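Local coordinates for protein fimbrial structural subunit (PDB 3QDH) that probably builds the shaft of Actinomyces type 2 fimbriae and mediates adhesion to streptococci and host cells, here as its C-terminal domains, at residues 32-44 with 85-98. Sequence-based numbering, arbitrary orientation.
With ZN (zinc ion), chain B.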
loop_
_atom_site.group_PDB
_atom_site.type_symbol
_atom_site.label_atom_id
_atom_site.label_comp_id
_atom_site.label_asym_id
_atom_site.label_seq_id
_atom_site.Cartn_x
_atom_site.Cartn_y
_atom_site.Cartn_z
ATOM N N ALA A 32 17.228 -16.670 5.297
ATOM C CA ALA A 32 17.232 -18.110 5.533
ATOM C C ALA A 32 18.374 -18.510 6.473
ATOM O O ALA A 32 19.533 -18.125 6.256
ATOM C CB ALA A 32 17.315 -18.876 4.200
ATOM N N PRO A 33 18.056 -19.275 7.535
ATOM C CA PRO A 33 19.085 -19.736 8.468
ATOM C C PRO A 33 20.066 -20.709 7.813
ATOM O O PRO A 33 19.793 -21.247 6.736
ATOM C CB PRO A 33 18.283 -20.463 9.554
ATOM C CG PRO A 33 17.042 -20.878 8.894
ATOM C CD PRO A 33 16.725 -19.813 7.869
ATOM N N THR A 34 21.199 -20.915 8.476
ATOM C CA THR A 34 22.173 -21.914 8.073
ATOM C C THR A 34 21.846 -23.204 8.817
ATOM O O THR A 34 21.998 -23.281 10.033
ATOM C CB THR A 34 23.608 -21.433 8.383
ATOM O OG1 THR A 34 23.811 -20.162 7.755
ATOM C CG2 THR A 34 24.627 -22.409 7.840
ATOM N N LEU A 35 21.353 -24.204 8.093
ATOM C CA LEU A 35 20.957 -25.451 8.729
ATOM C C LEU A 35 22.119 -26.436 8.723
ATOM O O LEU A 35 22.922 -26.448 7.789
ATOM C CB LEU A 35 19.720 -26.063 8.044
ATOM C CG LEU A 35 18.448 -25.216 7.876
ATOM C CD1 LEU A 35 17.319 -26.050 7.280
ATOM C CD2 LEU A 35 17.990 -24.547 9.169
ATOM N N ASP A 36 22.209 -27.247 9.776
ATOM C CA ASP A 36 23.105 -28.405 9.771
ATOM C C ASP A 36 22.772 -29.292 8.585
ATOM O O ASP A 36 21.621 -29.312 8.121
ATOM C CB ASP A 36 22.942 -29.224 11.050
ATOM C CG ASP A 36 23.362 -28.470 12.282
ATOM O OD1 ASP A 36 24.056 -27.435 12.154
ATOM O OD2 ASP A 36 23.004 -28.917 13.395
ATOM N N ALA A 37 23.774 -30.032 8.117
ATOM C CA ALA A 37 23.619 -30.984 7.016
ATOM C C ALA A 37 22.355 -31.853 7.123
ATOM O O ALA A 37 21.653 -32.035 6.133
ATOM C CB ALA A 37 24.870 -31.867 6.898
ATOM N N LYS A 38 22.058 -32.358 8.325
ATOM C CA LYS A 38 20.934 -33.288 8.521
ATOM C C LYS A 38 19.709 -32.637 9.182
ATOM O O LYS A 38 18.881 -33.323 9.787
ATOM C CB LYS A 38 21.384 -34.526 9.326
ATOM C CG LYS A 38 22.403 -35.431 8.615
ATOM C CD LYS A 38 21.757 -36.186 7.450
ATOM C CE LYS A 38 22.611 -37.367 6.989
ATOM N NZ LYS A 38 22.078 -37.958 5.715
ATOM N N SER A 39 19.603 -31.315 9.067
ATOM C CA SER A 39 18.431 -30.583 9.549
ATOM C C SER A 39 17.607 -30.136 8.342
ATOM O O SER A 39 18.151 -29.553 7.395
ATOM C CB SER A 39 18.881 -29.384 10.401
ATOM O OG SER A 39 17.794 -28.526 10.704
ATOM N N PHE A 40 16.305 -30.419 8.363
ATOM C CA PHE A 40 15.430 -30.106 7.234
ATOM C C PHE A 40 14.207 -29.325 7.664
ATOM O O PHE A 40 13.748 -29.485 8.790
ATOM C CB PHE A 40 14.957 -31.395 6.551
ATOM C CG PHE A 40 16.079 -32.291 6.121
ATOM C CD1 PHE A 40 16.630 -32.172 4.850
ATOM C CD2 PHE A 40 16.591 -33.243 6.993
ATOM C CE1 PHE A 40 17.684 -33.002 4.443
ATOM C CE2 PHE A 40 17.648 -34.077 6.605
ATOM C CZ PHE A 40 18.192 -33.954 5.325
ATOM N N TYR A 41 13.683 -28.488 6.766
ATOM C CA TYR A 41 12.386 -27.827 6.987
ATOM C C TYR A 41 11.214 -28.807 6.955
ATOM O O TYR A 41 11.087 -29.612 6.029
ATOM C CB TYR A 41 12.122 -26.731 5.950
ATOM C CG TYR A 41 13.059 -25.553 6.090
ATOM C CD1 TYR A 41 12.928 -24.650 7.147
ATOM C CD2 TYR A 41 14.087 -25.351 5.164
ATOM C CE1 TYR A 41 13.805 -23.561 7.277
ATOM C CE2 TYR A 41 14.957 -24.266 5.276
ATOM C CZ TYR A 41 14.813 -23.385 6.335
ATOM O OH TYR A 41 15.697 -22.341 6.435
ATOM N N LYS A 42 10.359 -28.713 7.970
ATOM C CA LYS A 42 9.046 -29.355 7.944
ATOM C C LYS A 42 8.129 -28.466 7.127
ATOM O O LYS A 42 7.238 -28.944 6.406
ATOM C CB LYS A 42 8.479 -29.489 9.358
ATOM C CG LYS A 42 9.253 -30.415 10.308
ATOM C CD LYS A 42 8.546 -30.382 11.672
ATOM C CE LYS A 42 9.449 -30.794 12.800
ATOM N NZ LYS A 42 8.748 -30.666 14.118
ATOM N N TYR A 43 8.344 -27.155 7.249
ATOM C CA TYR A 43 7.587 -26.179 6.488
ATOM C C TYR A 43 8.257 -24.813 6.594
ATOM O O TYR A 43 9.118 -24.610 7.439
ATOM C CB TYR A 43 6.104 -26.101 6.961
ATOM C CG TYR A 43 5.963 -25.913 8.456
ATOM C CD1 TYR A 43 6.022 -24.639 9.034
ATOM C CD2 TYR A 43 5.765 -27.019 9.297
ATOM C CE1 TYR A 43 5.936 -24.485 10.440
ATOM C CE2 TYR A 43 5.661 -26.878 10.683
ATOM C CZ TYR A 43 5.746 -25.616 11.244
ATOM O OH TYR A 43 5.631 -25.490 12.608
ATOM N N PHE A 44 7.861 -23.901 5.719
ATOM C CA PHE A 44 8.343 -22.519 5.720
ATOM C C PHE A 44 7.273 -21.657 5.051
ATOM O O PHE A 44 6.982 -21.820 3.869
ATOM C CB PHE A 44 9.704 -22.413 4.988
ATOM C CG PHE A 44 10.371 -21.059 5.120
ATOM C CD1 PHE A 44 11.615 -20.937 5.739
ATOM C CD2 PHE A 44 9.759 -19.923 4.614
ATOM C CE1 PHE A 44 12.233 -19.675 5.869
ATOM C CE2 PHE A 44 10.366 -18.655 4.739
ATOM C CZ PHE A 44 11.600 -18.537 5.354
ATOM N N VAL A 85 2.167 -17.484 1.944
ATOM C CA VAL A 85 3.057 -17.957 0.887
ATOM C C VAL A 85 3.731 -19.173 1.498
ATOM O O VAL A 85 4.553 -19.057 2.412
ATOM C CB VAL A 85 4.124 -16.906 0.506
ATOM C CG1 VAL A 85 5.091 -17.487 -0.576
ATOM C CG2 VAL A 85 3.459 -15.618 0.045
ATOM N N THR A 86 3.350 -20.344 1.014
ATOM C CA THR A 86 3.749 -21.583 1.646
ATOM C C THR A 86 4.622 -22.325 0.658
ATOM O O THR A 86 4.200 -22.602 -0.468
ATOM C CB THR A 86 2.502 -22.430 2.028
ATOM O OG1 THR A 86 1.634 -21.649 2.860
ATOM C CG2 THR A 86 2.910 -23.680 2.775
ATOM N N PHE A 87 5.848 -22.612 1.064
ATOM C CA PHE A 87 6.794 -23.236 0.147
ATOM C C PHE A 87 6.539 -24.735 0.043
ATOM O O PHE A 87 6.236 -25.379 1.034
ATOM C CB PHE A 87 8.222 -22.882 0.539
ATOM C CG PHE A 87 8.593 -21.469 0.161
ATOM C CD1 PHE A 87 9.167 -21.202 -1.083
ATOM C CD2 PHE A 87 8.321 -20.409 1.026
ATOM C CE1 PHE A 87 9.478 -19.891 -1.464
ATOM C CE2 PHE A 87 8.627 -19.090 0.659
ATOM C CZ PHE A 87 9.214 -18.835 -0.597
ATOM N N THR A 88 6.649 -25.274 -1.168
ATOM C CA THR A 88 6.369 -26.683 -1.411
ATOM C C THR A 88 7.630 -27.488 -1.094
ATOM O O THR A 88 8.667 -26.917 -0.761
ATOM C CB THR A 88 6.008 -26.914 -2.892
ATOM O OG1 THR A 88 7.107 -26.468 -3.689
ATOM C CG2 THR A 88 4.722 -26.150 -3.283
ATOM N N ALA A 89 7.574 -28.810 -1.242
ATOM C CA ALA A 89 8.758 -29.636 -0.982
ATOM C C ALA A 89 10.011 -29.166 -1.754
ATOM O O ALA A 89 11.097 -29.046 -1.173
ATOM C CB ALA A 89 8.461 -31.112 -1.268
ATOM N N GLU A 90 9.845 -28.884 -3.048
ATOM C CA GLU A 90 10.939 -28.377 -3.902
ATOM C C GLU A 90 11.463 -27.044 -3.386
ATOM O O GLU A 90 12.672 -26.791 -3.370
ATOM C CB GLU A 90 10.421 -28.075 -5.306
ATOM C CG GLU A 90 10.372 -29.175 -6.284
ATOM C CD GLU A 90 9.494 -28.786 -7.480
ATOM O OE1 GLU A 90 9.658 -27.679 -8.072
ATOM O OE2 GLU A 90 8.619 -29.599 -7.815
ATOM N N GLY A 91 10.530 -26.177 -3.015
ATOM C CA GLY A 91 10.876 -24.867 -2.462
ATOM C C GLY A 91 11.661 -24.972 -1.163
ATOM O O GLY A 91 12.603 -24.219 -0.937
ATOM N N LEU A 92 11.279 -25.912 -0.302
ATOM C CA LEU A 92 11.969 -26.076 0.980
ATOM C C LEU A 92 13.386 -26.565 0.789
ATOM O O LEU A 92 14.281 -26.157 1.518
ATOM C CB LEU A 92 11.212 -27.045 1.911
ATOM C CG LEU A 92 9.803 -26.613 2.328
ATOM C CD1 LEU A 92 9.163 -27.730 3.183
ATOM C CD2 LEU A 92 9.842 -25.297 3.101
ATOM N N LYS A 93 13.590 -27.433 -0.205
ATOM C CA LYS A 93 14.934 -27.888 -0.556
ATOM C C LYS A 93 15.798 -26.706 -1.043
ATOM O O LYS A 93 16.960 -26.588 -0.666
ATOM C CB LYS A 93 14.835 -28.977 -1.635
ATOM C CG LYS A 93 16.169 -29.493 -2.139
ATOM C CD LYS A 93 16.004 -30.715 -3.041
ATOM C CE LYS A 93 16.161 -32.007 -2.261
ATOM N NZ LYS A 93 17.605 -32.266 -1.914
ATOM N N ARG A 94 15.225 -25.840 -1.876
ATOM C CA ARG A 94 15.935 -24.612 -2.313
ATOM C C ARG A 94 16.372 -23.705 -1.161
ATOM O O ARG A 94 17.516 -23.192 -1.127
ATOM C CB ARG A 94 15.053 -23.795 -3.245
ATOM C CG ARG A 94 14.872 -24.338 -4.668
ATOM C CD ARG A 94 14.185 -23.248 -5.479
ATOM N NE ARG A 94 13.681 -23.668 -6.793
ATOM C CZ ARG A 94 14.405 -23.661 -7.910
ATOM N NH1 ARG A 94 15.674 -23.291 -7.866
ATOM N NH2 ARG A 94 13.870 -24.037 -9.067
ATOM N N ILE A 95 15.453 -23.478 -0.222
ATOM C CA ILE A 95 15.730 -22.603 0.906
ATOM C C ILE A 95 16.835 -23.177 1.789
ATOM O O ILE A 95 17.741 -22.447 2.192
ATOM C CB ILE A 95 14.460 -22.249 1.730
ATOM C CG1 ILE A 95 13.459 -21.505 0.841
ATOM C CG2 ILE A 95 14.833 -21.379 2.944
ATOM C CD1 ILE A 95 12.039 -21.306 1.472
ATOM N N LYS A 96 16.795 -24.480 2.055
ATOM C CA LYS A 96 17.900 -25.131 2.778
ATOM C C LYS A 96 19.266 -24.961 2.077
ATOM O O LYS A 96 20.299 -24.769 2.733
ATOM C CB LYS A 96 17.594 -26.623 3.009
ATOM C CG LYS A 96 18.712 -27.382 3.745
ATOM C CD LYS A 96 18.340 -28.862 3.914
ATOM C CE LYS A 96 19.588 -29.727 4.100
ATOM N NZ LYS A 96 20.207 -29.537 5.423
ATOM N N ALA A 97 19.252 -25.024 0.751
ATOM C CA ALA A 97 20.472 -24.904 -0.056
ATOM C C ALA A 97 20.932 -23.452 -0.231
ATOM O O ALA A 97 21.965 -23.208 -0.844
ATOM C CB ALA A 97 20.265 -25.558 -1.415
ATOM N N ALA A 98 20.177 -22.504 0.331
ATOM C CA ALA A 98 20.457 -21.071 0.184
ATOM C C ALA A 98 20.642 -20.351 1.528
ATOM O O ALA A 98 20.006 -19.326 1.767
ATOM C CB ALA A 98 19.352 -20.406 -0.633
HETATM ZN ZN ZN B . 10.790 -26.070 -8.139
HETATM O O HOH W 1 17.912 -22.298 4.945
HETATM O O HOH W 2 21.062 -24.134 5.280
HETATM O O HOH W 3 22.093 -27.345 5.178
HETATM O O HOH W 4 14.513 -28.485 3.812
HETATM O O HOH W 5 5.935 -25.044 3.724
#
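Phe44 and Phe87 join strands 39-49 and 82-87 through a nearly linear backbone hydrogen bond, Phe87 N to Phe44 O (3.1 Å, 171°), while helix 89-96 crosses strand 39-41 with axes 8.4 Å apart at 135°. Beside that bond, water 5 links Phe44 N to Phe87 O. The helix turns Leu92 and Ile95 to segment 32-44, and Lys96 reaches it with the end of its chain. Leu92 CD2 presses on Phe44 CB at 3.4 Å and also meets Tyr41 CB. Phe44 extends its CG away from the backbone N, which sets one ring face against Ile95 CD1 in a CH-pi contact, 4.2 Å from the centroid; the same methyl sits over the centre of the Phe87 ring. Ile95 CG2 instead packs on Tyr41 CE2 and on Ala32 CB. One face of the Tyr41 ring carries Leu35 CD1, and its hydroxyl donates to water 1, which donates to Pro33 O and Ile95 O. Lys96 bends only at its end (chi4 72°), bringing NZ to Ser39 O (2.8 Å) and, above the carbonyl plane, to Ala37 O (3.0 Å). Water 3 ties NZ to Leu35 O, and the ammonium lies over the Phe40 ring in a cation-pi contact, 4.7 Å from the centroid, fastening turn 36-39 to the helix. Near the helix start, Glu90 OE1 binds the zinc ion together with Asp70 and Asp73. Val103 of strand 102-111 packs against Phe44, Phe87 and Ile95, and strand 118-131 pairs antiparallel with 39-49, within the region matching the Sgo0707 N2 adhesin domain.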